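Local structure of post-proline cleaving enzyme (Rickettsia typhi, 4HVT) at residues Gly151-Glu155 against Leu648-Val652; Gln70-Pro74 against Arg436-Ser441. The protein probably cleaves peptides on the carboxyl side of proline, as a serine-type oligopeptidase in which a beta-propeller is joined to an alpha/beta-hydrolase domain. All coordinates share one frame; numbering follows the deposited sequence.

Overall arrangement
The chain folds into a seven-bladed beta-propeller and an alpha/beta-hydrolase domain, and the two contacts sit about 31 Å apart between centres, about 17 Å between nearest atoms. Contact 1 spans the two domains, pairing the turn between strands 143-150 and 155-162 of the second blade with the loop after strand 640-646 of the hydrolase sheet. Contact 2 lies where the chain enters and leaves the propeller, Gln70-Pro74 leading into the first blade and Arg436-Ser441 out of the last toward strand 447-455. Along the sequence the segments alternate, 70-74, 151-155, 436-441, 648-652. The two domains are linked covalently beyond 436-441 and by non-covalent packing at contact 1.

Contact 1: Gly151-Glu155 against Leu648-Val652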
loop_
_atom_site.group_PDB
_atom_site.type_symbol
_atom_site.label_atom_id
_atom_site.label_comp_id
_atom_site.label_asym_id
_atom_site.label_seq_id
_atom_site.Cartn_x
_atom_site.Cartn_y
_atom_site.Cartn_z
ATOM N N GLY A 151 -15.032 -0.963 9.508
ATOM C CA GLY A 151 -14.778 -0.136 8.307
ATOM C C GLY A 151 -13.314 -0.030 7.966
ATOM O O GLY A 151 -12.537 -0.998 8.173
ATOM N N GLY A 152 -12.926 1.157 7.491
ATOM C CA GLY A 152 -11.571 1.406 7.044
ATOM C C GLY A 152 -10.711 2.022 8.129
ATOM O O GLY A 152 -9.691 2.689 7.812
ATOM N N LYS A 153 -11.052 1.792 9.402
ATOM C CA LYS A 153 -10.144 2.227 10.449
ATOM C C LYS A 153 -8.776 1.522 10.338
ATOM O O LYS A 153 -8.690 0.385 9.845
ATOM C CB LYS A 153 -10.722 1.955 11.836
ATOM C CG LYS A 153 -11.913 2.842 12.165
ATOM C CD LYS A 153 -12.168 2.994 13.649
ATOM C CE LYS A 153 -12.686 1.708 14.230
ATOM N NZ LYS A 153 -12.680 1.929 15.697
ATOM N N ASP A 154 -7.723 2.210 10.773
ATOM C CA ASP A 154 -6.404 1.597 10.964
ATOM C C ASP A 154 -6.437 0.724 12.243
ATOM O O ASP A 154 -5.761 -0.289 12.363
ATOM C CB ASP A 154 -5.283 2.644 11.101
ATOM C CG ASP A 154 -4.905 3.353 9.793
ATOM O OD1 ASP A 154 -5.445 3.050 8.697
ATOM O OD2 ASP A 154 -4.039 4.259 9.868
ATOM N N GLU A 155 -7.183 1.168 13.230
ATOM C CA GLU A 155 -7.420 0.365 14.436
ATOM C C GLU A 155 -8.036 -0.933 14.040
ATOM O O GLU A 155 -8.977 -0.950 13.253
ATOM C CB GLU A 155 -8.389 1.078 15.349
ATOM C CG GLU A 155 -7.783 2.283 16.058
ATOM C CD GLU A 155 -8.737 2.936 17.021
ATOM O OE1 GLU A 155 -9.851 3.254 16.629
ATOM O OE2 GLU A 155 -8.331 3.166 18.213
ATOM N N LEU A 648 -13.202 8.352 9.107
ATOM C CA LEU A 648 -12.457 7.320 9.803
ATOM C C LEU A 648 -11.061 7.152 9.223
ATOM O O LEU A 648 -10.434 6.103 9.388
ATOM C CB LEU A 648 -13.256 6.020 9.790
ATOM C CG LEU A 648 -14.509 6.060 10.688
ATOM C CD1 LEU A 648 -15.249 4.735 10.586
ATOM C CD2 LEU A 648 -14.147 6.373 12.121
ATOM N N ASP A 649 -10.599 8.158 8.476
ATOM C CA ASP A 649 -9.206 8.166 8.024
ATOM C C ASP A 649 -8.355 8.518 9.238
ATOM O O ASP A 649 -8.227 9.670 9.608
ATOM C CB ASP A 649 -8.998 9.146 6.856
ATOM C CG ASP A 649 -7.572 9.076 6.253
ATOM O OD1 ASP A 649 -6.549 8.834 6.974
ATOM O OD2 ASP A 649 -7.494 9.315 5.018
ATOM N N GLN A 650 -7.808 7.487 9.850
ATOM C CA GLN A 650 -6.899 7.636 10.961
ATOM C C GLN A 650 -5.422 7.798 10.559
ATOM O O GLN A 650 -4.549 7.946 11.453
ATOM C CB GLN A 650 -7.032 6.409 11.874
ATOM C CG GLN A 650 -8.478 6.244 12.341
ATOM C CD GLN A 650 -8.653 5.061 13.275
ATOM O OE1 GLN A 650 -8.133 3.998 13.003
ATOM N NE2 GLN A 650 -9.373 5.274 14.417
ATOM N N ARG A 651 -5.113 7.707 9.278
ATOM C CA ARG A 651 -3.739 7.839 8.805
ATOM C C ARG A 651 -3.416 9.348 8.776
ATOM O O ARG A 651 -2.611 9.821 9.549
ATOM C CB ARG A 651 -3.585 7.198 7.423
ATOM C CG ARG A 651 -2.161 6.941 6.958
ATOM C CD ARG A 651 -1.483 5.770 7.706
ATOM N NE ARG A 651 -2.397 4.657 7.604
ATOM C CZ ARG A 651 -2.587 3.940 6.508
ATOM N NH1 ARG A 651 -1.789 4.104 5.436
ATOM N NH2 ARG A 651 -3.615 3.085 6.436
ATOM N N VAL A 652 -4.067 10.110 7.893
ATOM C CA VAL A 652 -3.764 11.513 7.745
ATOM C C VAL A 652 -4.770 12.432 8.453
ATOM O O VAL A 652 -4.405 13.556 8.774
ATOM C CB VAL A 652 -3.654 11.948 6.254
ATOM C CG1 VAL A 652 -2.533 11.223 5.539
ATOM C CG2 VAL A 652 -4.940 11.669 5.520
HETATM O O HOH W 1 -7.708 4.736 8.268
HETATM O O HOH W 2 -2.025 5.566 11.236
#
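At the interface of propeller and hydrolase domain, Asp154 and Gln650 reach across from a hairpin turn of the second blade and from the loop following strand 640-646. Arg651 grips Asp154 side-on in a bidentate salt bridge, NE donating to Asp154 OD2 at 2.8 Å and NH2 to Asp154 OD1 at 2.9 Å. Both carboxylate oxygens lie at the edge of the guanidinium, close to its plane, although the two groups are turned 31° apart. The arginine chain bends at chi2 (73°) and again at chi3, folding its head back to the acid.

The same loop carries Asp649, which hydrogen-bonds His682 and is probably the acid of the Ser-His-Asp triad expected in this family; its OD1 accepts from Val652 N in an Asx motif. Gln650, next along, presents its amide to the turn: OE1 takes a straight bond from Glu155 N at 3.0 Å and a weak one from Asp154 N. Gln650 NE2 bonds Glu155 OE1 at 3.0 Å, rising to it from one face of the carboxylate while Lys153 NZ, also paired with Glu184, comes to the other. A water within 2.9 Å of both Gly152 O and Asp154 OD1 accepts from Gln650 N and can bridge the turn to the loop.

Contact 2: Gln70-Pro74 against Arg436-Ser441; sequences QRKTP and RKALYS
Arg71 lays its side chain across the backbone of Leu439 and Tyr440, and the orientation of its flat head sets the character of the contact. Arg71 CB rests on Leu439 CB at 3.7 Å; further out, one face of the guanidinium covers the tyrosine main chain, with Tyr440 CA 3.8 Å from Arg71 CZ and almost over the centre of the group. This is not a ring stack, since guanidinium and phenol planes are inclined at 61°. The charge of Arg71 is met instead by Asp69, and the aromatic face of Tyr440 serves Arg498 in a cation-pi pair.

Tyr440 holds CG between its backbone N and carbonyl carbon (chi1 59°), which carries the ring back beside the other segment. There it offers an edge: Arg71 O lies near the ring plane, 3.8 Å from Tyr440 CD2, while Thr73 OG1 approaches Tyr440 CE2 at an oblique angle. At the far end Pro74 crosses Arg436 at about a right angle, its pyrrolidine CG over one guanidinium face toward the rim and Pro74 CD 3.6 Å from Arg436 NE. The terminal nitrogens of Arg436 are engaged by the carbonyls of Tyr105, Lys107 and Asp108, which probably fix the rotation of the guanidinium, so that one face is turned to Pro74 CG.

Between the two segments sits a water, 2.7 Å from both Arg71 O and Thr73 OG1 and 2.8 Å from Leu439 N. It donates to the carbonyl and accepts from the amide, taking the place of a direct bond between the two backbones. The segments entering the first blade and leaving the last are thus joined by van der Waals packing and one water bridge, while both arginines, each contributing a face here, make their polar bonds to other partners.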
loop_
_atom_site.group_PDB
_atom_site.type_symbol
_atom_site.label_atom_id
_atom_site.label_comp_id
_atom_site.label_asym_id
_atom_site.label_seq_id
_atom_site.Cartn_x
_atom_site.Cartn_y
_atom_site.Cartn_z
ATOM N N GLN A 70 -18.786 -11.372 -12.261
ATOM C CA GLN A 70 -18.471 -12.721 -11.808
ATOM C C GLN A 70 -17.223 -13.291 -12.522
ATOM O O GLN A 70 -16.687 -14.304 -12.099
ATOM C CB GLN A 70 -19.681 -13.654 -12.025
ATOM C CG GLN A 70 -20.868 -13.351 -11.120
ATOM C CD GLN A 70 -20.515 -13.416 -9.653
ATOM O OE1 GLN A 70 -20.079 -14.456 -9.162
ATOM N NE2 GLN A 70 -20.674 -12.296 -8.935
ATOM N N ARG A 71 -16.752 -12.654 -13.588
ATOM C CA ARG A 71 -15.520 -13.114 -14.251
ATOM C C ARG A 71 -14.255 -12.440 -13.723
ATOM O O ARG A 71 -13.203 -12.646 -14.273
ATOM C CB ARG A 71 -15.615 -12.988 -15.783
ATOM C CG ARG A 71 -16.796 -13.703 -16.425
ATOM C CD ARG A 71 -16.972 -13.237 -17.892
ATOM N NE ARG A 71 -16.851 -11.792 -17.818
ATOM C CZ ARG A 71 -16.686 -10.913 -18.804
ATOM N NH1 ARG A 71 -16.724 -11.254 -20.115
ATOM N NH2 ARG A 71 -16.559 -9.627 -18.432
ATOM N N LYS A 72 -14.337 -11.654 -12.649
ATOM C CA LYS A 72 -13.081 -11.144 -11.984
ATOM C C LYS A 72 -12.147 -12.281 -11.611
ATOM O O LYS A 72 -12.606 -13.375 -11.239
ATOM C CB LYS A 72 -13.382 -10.355 -10.705
ATOM C CG LYS A 72 -14.080 -9.045 -10.920
ATOM C CD LYS A 72 -14.149 -8.229 -9.618
ATOM C CE LYS A 72 -15.030 -8.843 -8.564
ATOM N NZ LYS A 72 -15.171 -7.928 -7.375
ATOM N N THR A 73 -10.845 -12.025 -11.683
ATOM C CA THR A 73 -9.861 -13.061 -11.419
ATOM C C THR A 73 -9.750 -13.293 -9.936
ATOM O O THR A 73 -9.466 -12.319 -9.190
ATOM C CB THR A 73 -8.494 -12.669 -11.996
ATOM O OG1 THR A 73 -8.651 -12.549 -13.421
ATOM C CG2 THR A 73 -7.484 -13.741 -11.694
ATOM N N PRO A 74 -9.966 -14.560 -9.495
ATOM C CA PRO A 74 -9.857 -14.845 -8.047
ATOM C C PRO A 74 -8.416 -15.188 -7.636
ATOM O O PRO A 74 -8.014 -16.324 -7.659
ATOM C CB PRO A 74 -10.789 -16.053 -7.883
ATOM C CG PRO A 74 -10.650 -16.796 -9.175
ATOM C CD PRO A 74 -10.462 -15.738 -10.228
ATOM N N ARG A 436 -4.381 -20.067 -14.510
ATOM C CA ARG A 436 -5.558 -19.275 -14.850
ATOM C C ARG A 436 -5.217 -18.101 -15.754
ATOM O O ARG A 436 -4.258 -17.374 -15.519
ATOM C CB ARG A 436 -6.272 -18.675 -13.624
ATOM C CG ARG A 436 -6.828 -19.632 -12.588
ATOM C CD ARG A 436 -7.692 -18.900 -11.574
ATOM N NE ARG A 436 -8.959 -18.414 -12.174
ATOM C CZ ARG A 436 -10.053 -19.154 -12.373
ATOM N NH1 ARG A 436 -10.090 -20.415 -11.992
ATOM N NH2 ARG A 436 -11.129 -18.654 -12.992
ATOM N N LYS A 437 -6.049 -17.918 -16.773
ATOM C CA LYS A 437 -6.087 -16.657 -17.496
ATOM C C LYS A 437 -7.310 -15.843 -17.102
ATOM O O LYS A 437 -8.285 -16.373 -16.572
ATOM C CB LYS A 437 -6.075 -16.904 -18.993
ATOM C CG LYS A 437 -4.725 -17.494 -19.401
ATOM C CD LYS A 437 -4.361 -17.144 -20.801
ATOM C CE LYS A 437 -3.112 -17.891 -21.221
ATOM N NZ LYS A 437 -3.083 -18.080 -22.708
ATOM N N ALA A 438 -7.289 -14.555 -17.431
ATOM C CA ALA A 438 -8.457 -13.720 -17.208
ATOM C C ALA A 438 -9.673 -14.284 -17.938
ATOM O O ALA A 438 -9.562 -14.712 -19.094
ATOM C CB ALA A 438 -8.207 -12.293 -17.687
ATOM N N LEU A 439 -10.819 -14.282 -17.280
ATOM C CA LEU A 439 -12.050 -14.725 -17.926
ATOM C C LEU A 439 -12.768 -13.561 -18.604
ATOM O O LEU A 439 -13.641 -13.755 -19.430
ATOM C CB LEU A 439 -13.007 -15.350 -16.929
ATOM C CG LEU A 439 -12.518 -16.579 -16.193
ATOM C CD1 LEU A 439 -13.536 -17.036 -15.164
ATOM C CD2 LEU A 439 -12.215 -17.665 -17.183
ATOM N N TYR A 440 -12.394 -12.354 -18.239
ATOM C CA TYR A 440 -12.914 -11.178 -18.889
ATOM C C TYR A 440 -12.112 -10.865 -20.135
ATOM O O TYR A 440 -11.010 -11.336 -20.302
ATOM C CB TYR A 440 -12.889 -9.984 -17.940
ATOM C CG TYR A 440 -11.535 -9.611 -17.416
ATOM C CD1 TYR A 440 -10.687 -8.789 -18.138
ATOM C CD2 TYR A 440 -11.089 -10.073 -16.165
ATOM C CE1 TYR A 440 -9.429 -8.434 -17.632
ATOM C CE2 TYR A 440 -9.849 -9.725 -15.686
ATOM C CZ TYR A 440 -9.027 -8.900 -16.413
ATOM O OH TYR A 440 -7.800 -8.577 -15.829
ATOM N N SER A 441 -12.710 -10.054 -21.013
ATOM C CA SER A 441 -12.146 -9.772 -22.327
ATOM C C SER A 441 -11.476 -8.389 -22.347
ATOM O O SER A 441 -12.061 -7.411 -21.861
ATOM C CB SER A 441 -13.266 -9.834 -23.366
ATOM O OG SER A 441 -12.862 -9.206 -24.554
HETATM O O HOH W 3 -10.776 -13.752 -14.552
#